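Local coordinates for catalase (Corynebacterium glutamicum atcc 13032, PDB 4B7H) that breaks hydrogen peroxide down to water and oxygen at a haem, and is inhibited by nitric oxide, at the interface of chains A and B and the interface of chains A and C. Numbering follows the deposited sequence. Chains: chain A/B/C, Catalase.

Contact 1: the interface of chains A and B. Residues chain A 10, 12-15, 317-318, 322; chain B 389-392.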
ATOM      1  N   VAL A  10     -23.996  -6.162 -12.498  1.00 10.28           N
ATOM      2  CA  VAL A  10     -23.510  -7.255 -11.653  1.00 11.03           C
ATOM      3  C   VAL A  10     -22.803  -8.375 -12.416  1.00 11.67           C
ATOM      4  O   VAL A  10     -22.110  -9.187 -11.808  1.00 11.97           O
ATOM      5  CB  VAL A  10     -24.603  -7.846 -10.727  1.00 12.75           C
ATOM      6  CG1 VAL A  10     -25.190  -6.763  -9.826  1.00 15.35           C
ATOM      7  CG2 VAL A  10     -25.699  -8.531 -11.534  1.00 12.30           C
ATOM      8  N   ARG A  12     -20.522  -7.667 -14.741  1.00  9.22           N
ATOM      9  CA  ARG A  12     -19.184  -7.153 -15.079  1.00 10.09           C
ATOM     10  C   ARG A  12     -18.094  -7.838 -14.258  1.00  9.83           C
ATOM     11  O   ARG A  12     -18.165  -7.865 -13.026  1.00 10.36           O
ATOM     12  CB  ARG A  12     -19.076  -5.648 -14.813  1.00  9.62           C
ATOM     13  CG  ARG A  12     -19.954  -4.725 -15.637  1.00  9.80           C
ATOM     14  CD  ARG A  12     -19.957  -3.355 -14.949  1.00 10.59           C
ATOM     15  NE  ARG A  12     -20.618  -2.310 -15.719  1.00 11.22           N
ATOM     16  CZ  ARG A  12     -20.690  -1.042 -15.329  1.00 11.91           C
ATOM     17  NH1 ARG A  12     -20.156  -0.677 -14.172  1.00 11.13           N
ATOM     18  NH2 ARG A  12     -21.298  -0.146 -16.087  1.00 13.58           N
ATOM     19  N   GLY A  13     -17.079  -8.371 -14.932  1.00 10.33           N
ATOM     20  CA  GLY A  13     -15.923  -8.935 -14.250  1.00 11.25           C
ATOM     21  C   GLY A  13     -16.033 -10.397 -13.849  1.00 11.04           C
ATOM     22  O   GLY A  13     -15.073 -10.979 -13.347  1.00 10.39           O
ATOM     23  N   MET A  14     -17.191 -11.004 -14.092  1.00  9.71           N
ATOM     24  CA  MET A  14     -17.431 -12.376 -13.662  1.00  9.62           C
ATOM     25  C   MET A  14     -16.947 -13.405 -14.685  1.00 10.29           C
ATOM     26  O   MET A  14     -17.267 -13.320 -15.876  1.00 11.87           O
ATOM     27  CB  MET A  14     -18.914 -12.588 -13.370  1.00 10.01           C
ATOM     28  CG  MET A  14     -19.218 -13.943 -12.754  1.00  9.97           C
ATOM     29  SD  MET A  14     -20.885 -14.096 -12.084  1.00 10.70           S
ATOM     30  CE  MET A  14     -21.877 -13.836 -13.547  1.00 12.44           C
ATOM     31  N   ARG A  15     -16.161 -14.368 -14.216  1.00  8.88           N
ATOM     32  CA  ARG A  15     -15.708 -15.477 -15.051  1.00  8.93           C
ATOM     33  C   ARG A  15     -16.840 -16.444 -15.367  1.00 10.84           C
ATOM     34  O   ARG A  15     -17.793 -16.575 -14.587  1.00 10.80           O
ATOM     35  CB  ARG A  15     -14.621 -16.274 -14.325  1.00  9.65           C
ATOM     36  CG  ARG A  15     -13.300 -15.564 -14.129  1.00 10.30           C
ATOM     37  CD  ARG A  15     -12.282 -16.531 -13.549  1.00 11.21           C
ATOM     38  NE  ARG A  15     -10.972 -15.914 -13.382  1.00 12.25           N
ATOM     39  CZ  ARG A  15     -10.442 -15.557 -12.219  1.00 11.49           C
ATOM     40  NH1 ARG A  15     -11.094 -15.762 -11.079  1.00 12.78           N
ATOM     41  NH2 ARG A  15      -9.235 -15.004 -12.198  1.00 14.62           N
ATOM     42  N   ARG A 317     -23.311 -11.115  -7.102  1.00  9.10           N
ATOM     43  CA  ARG A 317     -22.688 -12.349  -7.580  1.00  9.88           C
ATOM     44  C   ARG A 317     -21.525 -12.752  -6.676  1.00  8.44           C
ATOM     45  O   ARG A 317     -21.300 -13.937  -6.443  1.00  9.40           O
ATOM     46  CB  ARG A 317     -22.157 -12.176  -9.003  1.00 10.87           C
ATOM     47  CG  ARG A 317     -23.127 -11.582 -10.002  1.00 14.01           C
ATOM     48  CD  ARG A 317     -24.211 -12.546 -10.392  1.00 16.72           C
ATOM     49  NE  ARG A 317     -24.927 -12.098 -11.587  1.00 14.70           N
ATOM     50  CZ  ARG A 317     -26.210 -12.351 -11.819  1.00 14.86           C
ATOM     51  NH1 ARG A 317     -26.919 -13.039 -10.933  1.00 16.93           N
ATOM     52  NH2 ARG A 317     -26.787 -11.910 -12.929  1.00 15.08           N
ATOM     53  N   ASN A 318     -20.777 -11.762  -6.188  1.00  8.36           N
ATOM     54  CA  ASN A 318     -19.625 -12.006  -5.324  1.00  8.21           C
ATOM     55  C   ASN A 318     -19.574 -10.879  -4.297  1.00  7.57           C
ATOM     56  O   ASN A 318     -19.435  -9.708  -4.663  1.00  8.06           O
ATOM     57  CB  ASN A 318     -18.322 -12.090  -6.142  1.00  8.66           C
ATOM     58  CG  ASN A 318     -17.085 -12.315  -5.275  1.00  8.86           C
ATOM     59  OD1 ASN A 318     -16.745 -11.478  -4.438  1.00  8.58           O
ATOM     60  ND2 ASN A 318     -16.393 -13.435  -5.488  1.00  8.91           N
ATOM     61  N   GLN A 322     -18.157  -6.992  -5.036  1.00  7.44           N
ATOM     62  CA  GLN A 322     -19.236  -6.068  -5.391  1.00  7.68           C
ATOM     63  C   GLN A 322     -19.820  -5.267  -4.231  1.00  7.50           C
ATOM     64  O   GLN A 322     -20.431  -4.223  -4.459  1.00  9.58           O
ATOM     65  CB  GLN A 322     -20.348  -6.824  -6.122  1.00  8.83           C
ATOM     66  CG  GLN A 322     -19.866  -7.403  -7.436  1.00  9.06           C
ATOM     67  CD  GLN A 322     -20.899  -8.281  -8.092  1.00  8.83           C
ATOM     68  OE1 GLN A 322     -21.555  -9.083  -7.432  1.00 10.24           O
ATOM     69  NE2 GLN A 322     -21.047  -8.138  -9.399  1.00  9.38           N
TER
ATOM     70  N   PHE B 389     -13.674 -11.965 -10.794  1.00  8.59           N
ATOM     71  CA  PHE B 389     -14.110 -12.919  -9.774  1.00  7.96           C
ATOM     72  C   PHE B 389     -14.771 -14.131 -10.420  1.00  8.33           C
ATOM     73  O   PHE B 389     -15.256 -14.061 -11.556  1.00  9.21           O
ATOM     74  CB  PHE B 389     -15.053 -12.265  -8.738  1.00  8.98           C
ATOM     75  CG  PHE B 389     -16.250 -11.568  -9.343  1.00  8.04           C
ATOM     76  CD1 PHE B 389     -17.444 -12.254  -9.562  1.00  8.58           C
ATOM     77  CD2 PHE B 389     -16.183 -10.226  -9.693  1.00  8.26           C
ATOM     78  CE1 PHE B 389     -18.539 -11.609 -10.115  1.00  9.59           C
ATOM     79  CE2 PHE B 389     -17.277  -9.579 -10.257  1.00  8.97           C
ATOM     80  CZ  PHE B 389     -18.455 -10.272 -10.467  1.00 10.24           C
ATOM     81  N   ASP B 390     -14.794 -15.238  -9.683  1.00  9.25           N
ATOM     82  CA  ASP B 390     -15.363 -16.481 -10.200  1.00  9.18           C
ATOM     83  C   ASP B 390     -16.874 -16.436 -10.392  1.00  9.40           C
ATOM     84  O   ASP B 390     -17.581 -15.615  -9.785  1.00  8.85           O
ATOM     85  CB  ASP B 390     -15.007 -17.654  -9.290  1.00  9.15           C
ATOM     86  CG  ASP B 390     -13.638 -18.228  -9.581  1.00 11.76           C
ATOM     87  OD1 ASP B 390     -13.029 -17.860 -10.606  1.00 15.50           O
ATOM     88  OD2 ASP B 390     -13.171 -19.064  -8.789  1.00 13.50           O
ATOM     89  N   ALA B 391     -17.365 -17.341 -11.232  1.00  9.90           N
ATOM     90  CA  ALA B 391     -18.802 -17.522 -11.411  1.00 10.53           C
ATOM     91  C   ALA B 391     -19.524 -17.630 -10.071  1.00  9.97           C
ATOM     92  O   ALA B 391     -19.011 -18.233  -9.109  1.00  9.81           O
ATOM     93  CB  ALA B 391     -19.077 -18.760 -12.263  1.00  9.88           C
ATOM     94  N   GLU B 392     -20.715 -17.037 -10.023  1.00  9.50           N
ATOM     95  CA  GLU B 392     -21.485 -16.918  -8.794  1.00  9.76           C
ATOM     96  C   GLU B 392     -21.627 -18.241  -8.058  1.00 10.06           C
ATOM     97  O   GLU B 392     -22.078 -19.240  -8.626  1.00 10.77           O
ATOM     98  CB  GLU B 392     -22.872 -16.366  -9.108  1.00 11.00           C
ATOM     99  CG  GLU B 392     -23.761 -16.212  -7.891  1.00 11.34           C
ATOM    100  CD  GLU B 392     -25.123 -15.658  -8.242  1.00 13.70           C
ATOM    101  OE1 GLU B 392     -25.464 -15.614  -9.446  1.00 16.82           O
ATOM    102  OE2 GLU B 392     -25.860 -15.269  -7.308  1.00 14.45           O
TER
HETATM  103  O   HOH W   1     -17.290 -15.761  -7.026  1.00  8.85           O
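OE1 of the A:Gln322 side-chain amide accepts from A:Arg317 N in the carbonyl plane and from A:Asn318 N well above it, while NE2 touches B:Phe389 CZ, the ring tip, at 3.5 Å. NE2 also gives a hydrogen bond to A:Val10 O, 2.8 Å away and nearly in the amide plane, so both ends of the amide are tied and its rotation is fixed. The B:Phe389 ring is clamped between A:Asn318 CB on one face and the backbone of A:Gly13 and A:Met14 on the other. Its CG sits between its own N and carbonyl carbon (chi1 54°), a torsion that sends the ring into this slot. A:Met14 CB adds a contact of 3.4 Å to B:Phe389 CE1. The backbones pair as a short parallel bridge: B:Phe389 N donates to A:Gly13 O at 3.1 Å, and A:Arg15 N to B:Phe389 O at 2.8 Å. Beyond it, A:Arg15 NH1 forms a salt bridge with B:Asp390 OD1 at 2.9 Å, arriving from above the carboxylate, whose plane is turned 63° from the guanidinium. A:Arg317 NH1 and B:Glu392 OE1 make a looser salt bridge, and a water links A:Asn318 ND2 to B:Asp390 O. The site thus pins the N-terminal segment of one subunit, together with A:Arg317 and A:Asn318, just ahead of helix 319-324, and A:Gln322 within it, to a loop of its neighbour, helping to hold the catalase tetramer together.

Contact 2: the interface of chains A and C. Residues chain A 68-69, 155-156, 159-160; chain C 55-56, 59, 62.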
ATOM      1  N   ILE A  68     -13.863   2.557   7.932  1.00  6.81           N
ATOM      2  CA  ILE A  68     -14.084   3.244   9.203  1.00  7.15           C
ATOM      3  C   ILE A  68     -14.915   4.505   8.947  1.00  7.43           C
ATOM      4  O   ILE A  68     -14.500   5.383   8.182  1.00  8.02           O
ATOM      5  CB  ILE A  68     -12.757   3.584   9.945  1.00  8.35           C
ATOM      6  CG1 ILE A  68     -13.069   4.369  11.225  1.00  9.22           C
ATOM      7  CG2 ILE A  68     -11.762   4.341   9.047  1.00  9.50           C
ATOM      8  CD1 ILE A  68     -11.854   4.623  12.126  1.00 10.64           C
ATOM      9  N   PRO A  69     -16.130   4.584   9.527  1.00  8.04           N
ATOM     10  CA  PRO A  69     -16.880   3.537  10.221  1.00  8.15           C
ATOM     11  C   PRO A  69     -17.698   2.729   9.204  1.00  7.11           C
ATOM     12  O   PRO A  69     -17.367   2.758   8.011  1.00  7.47           O
ATOM     13  CB  PRO A  69     -17.796   4.342  11.167  1.00  8.95           C
ATOM     14  CG  PRO A  69     -17.846   5.758  10.582  1.00  9.89           C
ATOM     15  CD  PRO A  69     -16.947   5.798   9.372  1.00  9.05           C
ATOM     16  N   PHE A 155     -16.379  14.762  13.999  1.00  8.27           N
ATOM     17  CA  PHE A 155     -16.747  13.406  13.609  1.00  8.25           C
ATOM     18  C   PHE A 155     -15.762  12.323  14.090  1.00  8.62           C
ATOM     19  O   PHE A 155     -16.202  11.311  14.652  1.00  8.28           O
ATOM     20  CB  PHE A 155     -17.023  13.355  12.103  1.00  9.34           C
ATOM     21  CG  PHE A 155     -17.334  11.989  11.583  1.00  9.45           C
ATOM     22  CD1 PHE A 155     -18.593  11.437  11.743  1.00 10.00           C
ATOM     23  CD2 PHE A 155     -16.368  11.266  10.906  1.00 10.02           C
ATOM     24  CE1 PHE A 155     -18.886  10.179  11.231  1.00 10.07           C
ATOM     25  CE2 PHE A 155     -16.646  10.011  10.399  1.00 11.30           C
ATOM     26  CZ  PHE A 155     -17.908   9.469  10.553  1.00 10.41           C
ATOM     27  N   PRO A 156     -14.440  12.531  13.906  1.00  7.96           N
ATOM     28  CA  PRO A 156     -13.518  11.503  14.418  1.00  8.10           C
ATOM     29  C   PRO A 156     -13.595  11.340  15.938  1.00  7.91           C
ATOM     30  O   PRO A 156     -13.382  10.239  16.434  1.00  8.18           O
ATOM     31  CB  PRO A 156     -12.141  12.012  13.973  1.00  8.88           C
ATOM     32  CG  PRO A 156     -12.446  12.778  12.712  1.00  8.80           C
ATOM     33  CD  PRO A 156     -13.728  13.509  13.060  1.00  8.96           C
ATOM     34  N   ILE A 159     -16.682   9.055  16.493  1.00  8.15           N
ATOM     35  CA  ILE A 159     -16.429   7.676  16.087  1.00  7.99           C
ATOM     36  C   ILE A 159     -15.412   6.989  17.008  1.00  8.02           C
ATOM     37  O   ILE A 159     -15.624   5.842  17.419  1.00  7.38           O
ATOM     38  CB  ILE A 159     -16.039   7.577  14.605  1.00  7.36           C
ATOM     39  CG1 ILE A 159     -17.194   8.073  13.713  1.00  8.09           C
ATOM     40  CG2 ILE A 159     -15.650   6.151  14.247  1.00  9.01           C
ATOM     41  CD1 ILE A 159     -18.500   7.268  13.818  1.00 10.36           C
ATOM     42  N   HIS A 160     -14.180   7.677  17.371  1.00  7.50           N
ATOM     43  CA  HIS A 160     -13.376   7.013  18.400  1.00  7.01           C
ATOM     44  C   HIS A 160     -14.216   6.765  19.659  1.00  7.64           C
ATOM     45  O   HIS A 160     -14.144   5.693  20.271  1.00  8.47           O
ATOM     46  CB  HIS A 160     -12.171   7.854  18.816  1.00  7.17           C
ATOM     47  CG  HIS A 160     -11.162   8.123  17.740  1.00  7.87           C
ATOM     48  ND1 HIS A 160     -10.172   9.080  17.806  1.00  9.91           N
ATOM     49  CD2 HIS A 160     -11.010   7.518  16.538  1.00  8.89           C
ATOM     50  CE1 HIS A 160      -9.453   9.035  16.698  1.00  7.32           C
ATOM     51  NE2 HIS A 160      -9.944   8.100  15.910  1.00 13.82           N
TER
ATOM     52  N   LYS C  55      -7.010  15.820  10.347  1.00  7.49           N
ATOM     53  CA  LYS C  55      -7.750  15.017  11.312  1.00  8.73           C
ATOM     54  C   LYS C  55      -8.617  13.998  10.572  1.00  7.87           C
ATOM     55  O   LYS C  55      -8.625  12.813  10.912  1.00  8.14           O
ATOM     56  CB  LYS C  55      -8.617  15.936  12.179  1.00  8.51           C
ATOM     57  CG  LYS C  55      -9.356  15.255  13.328  1.00  9.13           C
ATOM     58  CD  LYS C  55      -9.970  16.327  14.231  1.00  8.65           C
ATOM     59  CE  LYS C  55     -10.737  15.743  15.411  1.00  8.85           C
ATOM     60  NZ  LYS C  55     -11.316  16.820  16.272  1.00  9.00           N
ATOM     61  N   LEU C  56      -9.339  14.452   9.550  1.00  8.10           N
ATOM     62  CA  LEU C  56     -10.159  13.537   8.759  1.00  9.09           C
ATOM     63  C   LEU C  56      -9.314  12.522   7.975  1.00  7.85           C
ATOM     64  O   LEU C  56      -9.665  11.334   7.905  1.00  7.72           O
ATOM     65  CB  LEU C  56     -11.068  14.301   7.797  1.00  9.14           C
ATOM     66  CG  LEU C  56     -12.162  15.166   8.412  1.00  9.60           C
ATOM     67  CD1 LEU C  56     -12.854  15.960   7.305  1.00  9.66           C
ATOM     68  CD2 LEU C  56     -13.169  14.307   9.188  1.00 10.83           C
ATOM     69  N   PHE C  59      -7.774   9.882  10.274  1.00  6.70           N
ATOM     70  CA  PHE C  59      -8.900   9.044  10.680  1.00  7.20           C
ATOM     71  C   PHE C  59      -9.225   8.032   9.579  1.00  7.02           C
ATOM     72  O   PHE C  59      -9.422   6.843   9.849  1.00  7.27           O
ATOM     73  CB  PHE C  59     -10.107   9.937  10.971  1.00  7.94           C
ATOM     74  CG  PHE C  59     -11.398   9.197  11.156  1.00  8.03           C
ATOM     75  CD1 PHE C  59     -11.767   8.714  12.405  1.00  8.49           C
ATOM     76  CD2 PHE C  59     -12.259   9.007  10.083  1.00  8.44           C
ATOM     77  CE1 PHE C  59     -12.983   8.045  12.582  1.00  9.29           C
ATOM     78  CE2 PHE C  59     -13.468   8.340  10.244  1.00 10.19           C
ATOM     79  CZ  PHE C  59     -13.830   7.863  11.499  1.00  9.37           C
ATOM     80  N   GLU C  62      -6.921   4.868   9.592  1.00  7.57           N
ATOM     81  CA  GLU C  62      -6.671   4.132  10.833  1.00  7.38           C
ATOM     82  C   GLU C  62      -6.623   2.628  10.657  1.00  7.02           C
ATOM     83  O   GLU C  62      -5.837   1.952  11.326  1.00  7.57           O
ATOM     84  CB  GLU C  62      -7.702   4.483  11.909  1.00  7.95           C
ATOM     85  CG  GLU C  62      -7.503   5.872  12.432  1.00  7.88           C
ATOM     86  CD  GLU C  62      -8.394   6.243  13.590  1.00  8.26           C
ATOM     87  OE1 GLU C  62      -8.947   5.361  14.288  1.00  8.44           O
ATOM     88  OE2 GLU C  62      -8.516   7.463  13.814  1.00  8.38           O
TER
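C:Phe59 pushes its ring into chain A between A:Ile68 on one face and A:Pro156 on the other. A:Ile68 CG1 comes over the first face to within 3.6 Å of C:Phe59 CZ. From the opposite face, A:Pro156 CB approaches C:Phe59 CD1 at 3.7 Å. A:Phe155 meets the far end of the ring edge-to-face, its CE2 corner 3.6 Å from C:Phe59 CE2 and the planes 71° apart. A:Ile159 CG2 touches the rim, in the ring plane, 3.7 Å from C:Phe59 CE1. With CG anti to its backbone N (chi1 169°), C:Phe59 points away from its own helix and into this pocket. Beside it, the imidazole of A:His160 makes a polar contact: NE2 donates to C:Glu62 OE2 at 2.6 Å. The acceptor lies at the edge of the imidazole, in its plane, and the donor uses the syn lone pair of the carboxylate, though the two planes are 41° apart. Such a short, well-aimed bond probably gives this apolar patch a directional lock. C:Leu56 CD2 extends the packing along A:Pro156, reaching A:Pro156 CG at 3.9 Å. In the second shell, A:Pro156 O sits over one face of A:His160, and A:Ile159 CG1 rests on a face of A:Phe155, so neighbouring turns of helix 155-162 steady the rings. The cis peptide bond before A:Pro69 shapes the backbone beside A:Ile68. The pocket is built from helix 155-162 and the segment leading to the distal histidine, A:His70, and receives the C-terminal end of helix 50-59 from chain C and the loop just after it, which carries C:Glu62; A:Phe155 also lines the nitric oxide site on the haem.

Contact 1 and contact 2 lie about 32 Å apart between the centres of their C-alpha atoms and have no residues in common. Chain A faces a different neighbour in each, across separate two-fold axes. Contact 1 draws on the N-terminal region and the surroundings of helix 319-324, contact 2 on helices 50-59 and 155-162 with the loops next to them. Because every copy repeats both sites in both roles, the two interfaces can join four subunits into the tetramer typical of catalases. Contact 2 includes A:Phe155 and borders the segment of A:His70, both of the nitric oxide site, so assembly may help steady the distal side of the haem.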